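Local coordinates for protein S-adenosylmethionine dependent methyltransferase (Mesorhizobium loti, PDB 3BKW) that probably transfers methyl groups from S-adenosylmethionine to an acceptor substrate, at residues L201-C215 and L231-R243. Sequence-based numbering, arbitrary orientation. Where two conformers were deposited one is given.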
# COMPACT_ATOMS: atom_id res chain seq x y z
N LEU A 201 -5.89 -9.41 -2.62
CA LEU A 201 -6.21 -9.96 -1.30
C LEU A 201 -7.65 -9.68 -0.91
O LEU A 201 -8.36 -10.56 -0.47
CB LEU A 201 -5.27 -9.41 -0.24
CG LEU A 201 -3.83 -9.95 -0.23
CD1 LEU A 201 -2.92 -9.08 0.66
CD2 LEU A 201 -3.84 -11.39 0.26
N ILE A 202 -8.06 -8.43 -1.09
CA ILE A 202 -9.42 -7.99 -0.72
C ILE A 202 -10.48 -8.75 -1.54
O ILE A 202 -11.43 -9.31 -0.97
CB ILE A 202 -9.56 -6.44 -0.87
CG1 ILE A 202 -8.69 -5.72 0.17
CG2 ILE A 202 -11.03 -5.97 -0.68
CD1 ILE A 202 -8.49 -4.24 -0.16
N ARG A 203 -10.28 -8.81 -2.86
CA ARG A 203 -11.20 -9.54 -3.76
C ARG A 203 -11.27 -11.04 -3.41
O ARG A 203 -12.32 -11.68 -3.59
CB ARG A 203 -10.75 -9.35 -5.22
CG ARG A 203 -11.70 -9.77 -6.30
CD ARG A 203 -11.15 -9.45 -7.70
NE ARG A 203 -10.81 -8.02 -7.86
CZ ARG A 203 -9.59 -7.46 -7.85
NH1 ARG A 203 -8.45 -8.16 -7.77
NH2 ARG A 203 -9.51 -6.12 -7.98
N SER A 204 -10.16 -11.58 -2.92
CA SER A 204 -10.05 -12.98 -2.48
C SER A 204 -10.70 -13.28 -1.12
O SER A 204 -10.77 -14.44 -0.72
CB SER A 204 -8.57 -13.42 -2.50
OG SER A 204 -8.05 -13.37 -3.82
N GLY A 205 -11.17 -12.26 -0.40
CA GLY A 205 -11.86 -12.41 0.89
C GLY A 205 -11.13 -11.97 2.14
O GLY A 205 -11.69 -12.09 3.24
N PHE A 206 -9.93 -11.42 1.99
CA PHE A 206 -9.11 -10.99 3.12
C PHE A 206 -9.37 -9.54 3.49
O PHE A 206 -9.72 -8.73 2.64
CB PHE A 206 -7.60 -11.12 2.81
CG PHE A 206 -7.09 -12.53 2.73
CD1 PHE A 206 -6.75 -13.22 3.90
CD2 PHE A 206 -6.92 -13.17 1.50
CE1 PHE A 206 -6.25 -14.53 3.85
CE2 PHE A 206 -6.39 -14.48 1.44
CZ PHE A 206 -6.07 -15.16 2.62
N ALA A 207 -9.18 -9.25 4.77
CA ALA A 207 -9.16 -7.89 5.26
C ALA A 207 -7.68 -7.56 5.41
O ALA A 207 -6.94 -8.37 5.94
CB ALA A 207 -9.83 -7.80 6.58
N ILE A 208 -7.24 -6.40 4.93
CA ILE A 208 -5.83 -5.98 5.12
C ILE A 208 -5.66 -5.58 6.59
O ILE A 208 -6.44 -4.77 7.13
CB ILE A 208 -5.43 -4.76 4.23
CG1 ILE A 208 -5.78 -5.01 2.75
CG2 ILE A 208 -3.95 -4.38 4.44
CD1 ILE A 208 -5.23 -6.35 2.18
N GLU A 209 -4.66 -6.16 7.25
CA GLU A 209 -4.37 -5.89 8.65
C GLU A 209 -3.16 -4.97 8.85
O GLU A 209 -3.18 -4.10 9.72
CB GLU A 209 -4.17 -7.21 9.40
CG GLU A 209 -3.89 -7.06 10.89
CD GLU A 209 -3.99 -8.37 11.65
OE1 GLU A 209 -5.09 -8.96 11.63
OE2 GLU A 209 -3.00 -8.77 12.30
N HIS A 210 -2.11 -5.16 8.06
CA HIS A 210 -0.88 -4.37 8.22
C HIS A 210 -0.08 -4.43 6.93
O HIS A 210 0.01 -5.49 6.31
CB HIS A 210 -0.05 -4.91 9.40
CG HIS A 210 1.12 -4.06 9.78
ND1 HIS A 210 1.05 -3.05 10.72
CD2 HIS A 210 2.42 -4.10 9.37
CE1 HIS A 210 2.24 -2.49 10.85
NE2 HIS A 210 3.09 -3.11 10.05
N VAL A 211 0.46 -3.29 6.51
CA VAL A 211 1.27 -3.19 5.31
C VAL A 211 2.55 -2.43 5.68
O VAL A 211 2.48 -1.33 6.21
CB VAL A 211 0.52 -2.45 4.18
CG1 VAL A 211 1.40 -2.34 2.92
CG2 VAL A 211 -0.79 -3.15 3.85
N GLU A 212 3.70 -3.01 5.38
CA GLU A 212 4.96 -2.38 5.73
C GLU A 212 5.94 -2.48 4.58
O GLU A 212 6.17 -3.56 4.03
CB GLU A 212 5.47 -3.04 6.99
CG GLU A 212 6.61 -2.37 7.66
CD GLU A 212 6.81 -2.87 9.08
OE1 GLU A 212 5.83 -3.02 9.86
OE2 GLU A 212 7.98 -3.07 9.46
N GLU A 213 6.46 -1.32 4.18
CA GLU A 213 7.50 -1.23 3.16
C GLU A 213 8.72 -1.19 4.05
O GLU A 213 8.99 -0.18 4.72
CB GLU A 213 7.29 -0.01 2.28
CG GLU A 213 5.89 -0.03 1.68
CD GLU A 213 5.53 1.22 0.97
OE1 GLU A 213 5.99 1.41 -0.17
OE2 GLU A 213 4.75 2.01 1.52
N PHE A 214 9.44 -2.32 4.07
CA PHE A 214 10.47 -2.56 5.07
C PHE A 214 11.51 -1.47 5.12
O PHE A 214 11.95 -0.98 4.09
CB PHE A 214 11.10 -3.96 4.95
CG PHE A 214 12.36 -4.13 5.78
CD1 PHE A 214 12.26 -4.14 7.16
CD2 PHE A 214 13.61 -4.22 5.19
CE1 PHE A 214 13.41 -4.26 7.96
CE2 PHE A 214 14.77 -4.34 5.99
CZ PHE A 214 14.65 -4.36 7.37
N CYS A 215 11.83 -1.06 6.34
CA CYS A 215 12.87 -0.10 6.63
C CYS A 215 13.65 -0.61 7.83
O CYS A 215 13.06 -0.82 8.91
CB CYS A 215 12.28 1.27 6.95
SG CYS A 215 13.55 2.50 7.28
N LEU A 231 17.51 2.80 3.42
CA LEU A 231 16.69 4.00 3.71
C LEU A 231 16.19 4.72 2.45
O LEU A 231 15.16 5.41 2.48
CB LEU A 231 17.44 5.01 4.58
CG LEU A 231 17.82 4.51 5.98
CD1 LEU A 231 18.54 5.62 6.74
CD2 LEU A 231 16.62 4.04 6.78
N ASP A 232 16.89 4.54 1.33
CA ASP A 232 16.55 5.23 0.08
C ASP A 232 15.44 4.59 -0.73
O ASP A 232 14.66 5.31 -1.35
CB ASP A 232 17.79 5.46 -0.77
CG ASP A 232 18.69 6.51 -0.18
OD1 ASP A 232 18.18 7.58 0.25
OD2 ASP A 232 19.90 6.30 -0.18
N ARG A 233 15.37 3.27 -0.72
CA ARG A 233 14.31 2.56 -1.41
C ARG A 233 14.06 1.20 -0.75
O ARG A 233 15.02 0.57 -0.33
CB ARG A 233 14.64 2.40 -2.90
CG ARG A 233 15.84 1.50 -3.22
CD ARG A 233 15.41 0.08 -3.60
NE ARG A 233 16.58 -0.74 -3.84
CZ ARG A 233 17.30 -1.37 -2.92
NH1 ARG A 233 16.99 -1.30 -1.64
NH2 ARG A 233 18.37 -2.07 -3.29
N PRO A 234 12.80 0.75 -0.71
CA PRO A 234 12.50 -0.52 -0.08
C PRO A 234 12.77 -1.71 -1.00
O PRO A 234 12.40 -1.68 -2.18
CB PRO A 234 11.01 -0.42 0.20
CG PRO A 234 10.47 0.44 -0.86
CD PRO A 234 11.58 1.40 -1.22
N MSE A 235 13.41 -2.74 -0.46
CA MSE A 235 13.59 -3.99 -1.18
C MSE A 235 12.36 -4.88 -1.03
O MSE A 235 12.05 -5.66 -1.95
CB MSE A 235 14.80 -4.77 -0.68
CG MSE A 235 15.14 -5.96 -1.52
SE MSE A 235 16.84 -6.71 -1.03
CE MSE A 235 17.95 -5.22 -1.47
N PHE A 236 11.67 -4.77 0.11
CA PHE A 236 10.57 -5.69 0.44
C PHE A 236 9.27 -5.03 0.83
O PHE A 236 9.25 -3.96 1.42
CB PHE A 236 10.98 -6.61 1.60
CG PHE A 236 12.28 -7.31 1.39
CD1 PHE A 236 12.40 -8.20 0.34
CD2 PHE A 236 13.35 -7.13 2.26
CE1 PHE A 236 13.60 -8.89 0.12
CE2 PHE A 236 14.55 -7.81 2.06
CZ PHE A 236 14.67 -8.69 0.98
N LEU A 237 8.19 -5.72 0.47
CA LEU A 237 6.83 -5.40 0.90
C LEU A 237 6.41 -6.51 1.86
O LEU A 237 6.51 -7.70 1.50
CB LEU A 237 5.87 -5.36 -0.29
CG LEU A 237 4.40 -5.02 0.03
CD1 LEU A 237 4.27 -3.58 0.57
CD2 LEU A 237 3.47 -5.24 -1.17
N LEU A 238 5.94 -6.12 3.04
CA LEU A 238 5.47 -7.05 4.07
C LEU A 238 3.97 -6.81 4.24
O LEU A 238 3.54 -5.66 4.43
CB LEU A 238 6.21 -6.81 5.38
CG LEU A 238 7.73 -6.66 5.30
CD1 LEU A 238 8.29 -6.45 6.73
CD2 LEU A 238 8.45 -7.80 4.64
N VAL A 239 3.18 -7.88 4.17
CA VAL A 239 1.72 -7.75 4.33
C VAL A 239 1.15 -8.81 5.27
O VAL A 239 1.58 -9.97 5.23
CB VAL A 239 0.97 -7.91 2.96
CG1 VAL A 239 -0.55 -7.71 3.13
CG2 VAL A 239 1.49 -6.95 1.89
N SER A 240 0.22 -8.38 6.13
CA SER A 240 -0.58 -9.25 7.00
C SER A 240 -2.04 -9.04 6.62
O SER A 240 -2.49 -7.90 6.53
CB SER A 240 -0.41 -8.86 8.47
OG SER A 240 -1.29 -9.63 9.29
N ALA A 241 -2.77 -10.13 6.40
CA ALA A 241 -4.18 -10.10 6.03
C ALA A 241 -4.91 -11.12 6.89
O ALA A 241 -4.31 -12.13 7.30
CB ALA A 241 -4.36 -10.41 4.58
N ARG A 242 -6.16 -10.82 7.19
CA ARG A 242 -6.99 -11.68 8.02
C ARG A 242 -8.20 -12.16 7.24
O ARG A 242 -8.73 -11.43 6.41
CB ARG A 242 -7.47 -10.89 9.23
CG ARG A 242 -8.20 -11.71 10.27
CD ARG A 242 -8.74 -10.85 11.41
NE ARG A 242 -9.64 -9.80 10.91
CZ ARG A 242 -9.33 -8.51 10.71
NH1 ARG A 242 -8.12 -8.02 11.00
NH2 ARG A 242 -10.26 -7.69 10.22
N ARG A 243 -8.63 -13.39 7.47
CA ARG A 243 -9.86 -13.86 6.84
C ARG A 243 -10.96 -13.99 7.89
O ARG A 243 -12.13 -14.13 7.52
CB ARG A 243 -9.58 -15.15 6.06
CG ARG A 243 -9.38 -16.38 6.89
CD ARG A 243 -10.69 -17.10 7.11
NE ARG A 243 -11.07 -17.96 6.02
CZ ARG A 243 -12.32 -18.34 5.70
NH1 ARG A 243 -13.40 -17.85 6.32
NH2 ARG A 243 -12.50 -19.18 4.69
OXT ARG A 243 -10.76 -13.97 9.11
O HOH W 1 -13.14 -13.87 5.06
O HOH W 2 -7.90 -5.10 9.74
O HOH W 3 -1.09 -11.37 11.83
O HOH W 4 12.46 -2.92 2.39
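Ala-207 and Arg-242 exchange two backbone hydrogen bonds at one end of an antiparallel pair in the Rossmann-like methyltransferase sheet (order 3-2-1-4-5-7-6): 207-213, the outer strand in this chain, and 236-242, which pairs on its other side with 138-145. A classic beta bulge sets Glu-209 and His-210 together opposite Ser-240, whose O accepts both their N-H groups from the same face of its plane. Glu-209, with CG anti to its N (chi1 -178°) and an extended chain, passes alongside the Ser-240 hydroxyl toward Arg-242. Glu-209 OE1, met on its anti side, lies 3.2 Å from Arg-242 NH1 in a salt bridge at the guanidinium edge, the two planes only 18° apart; OE1 also binds His-139 on strand 138-145. Shortened to an alanine here, the side chain would probably leave the Arg-242 guanidinium and His-139 without their shared carboxylate. The second bulge residue, His-210, gives its NE2-H to Glu-212 OE1 (2.7 Å), along the same strand. On the face bearing Val-239 and Ala-241, Leu-201 of helix 194-203 brings CD1 to 3.7 Å from Val-239 CG1, while Ala-241, with only a methyl, lets Phe-206 CD1 come within 3.8 Å of its CB. Farther along, the side chains of Phe-214 and Phe-236 point the same way, Phe-214 CD2 at the edge of the Phe-236 ring, and water 4 bridges Phe-214 O to Phe-236 N.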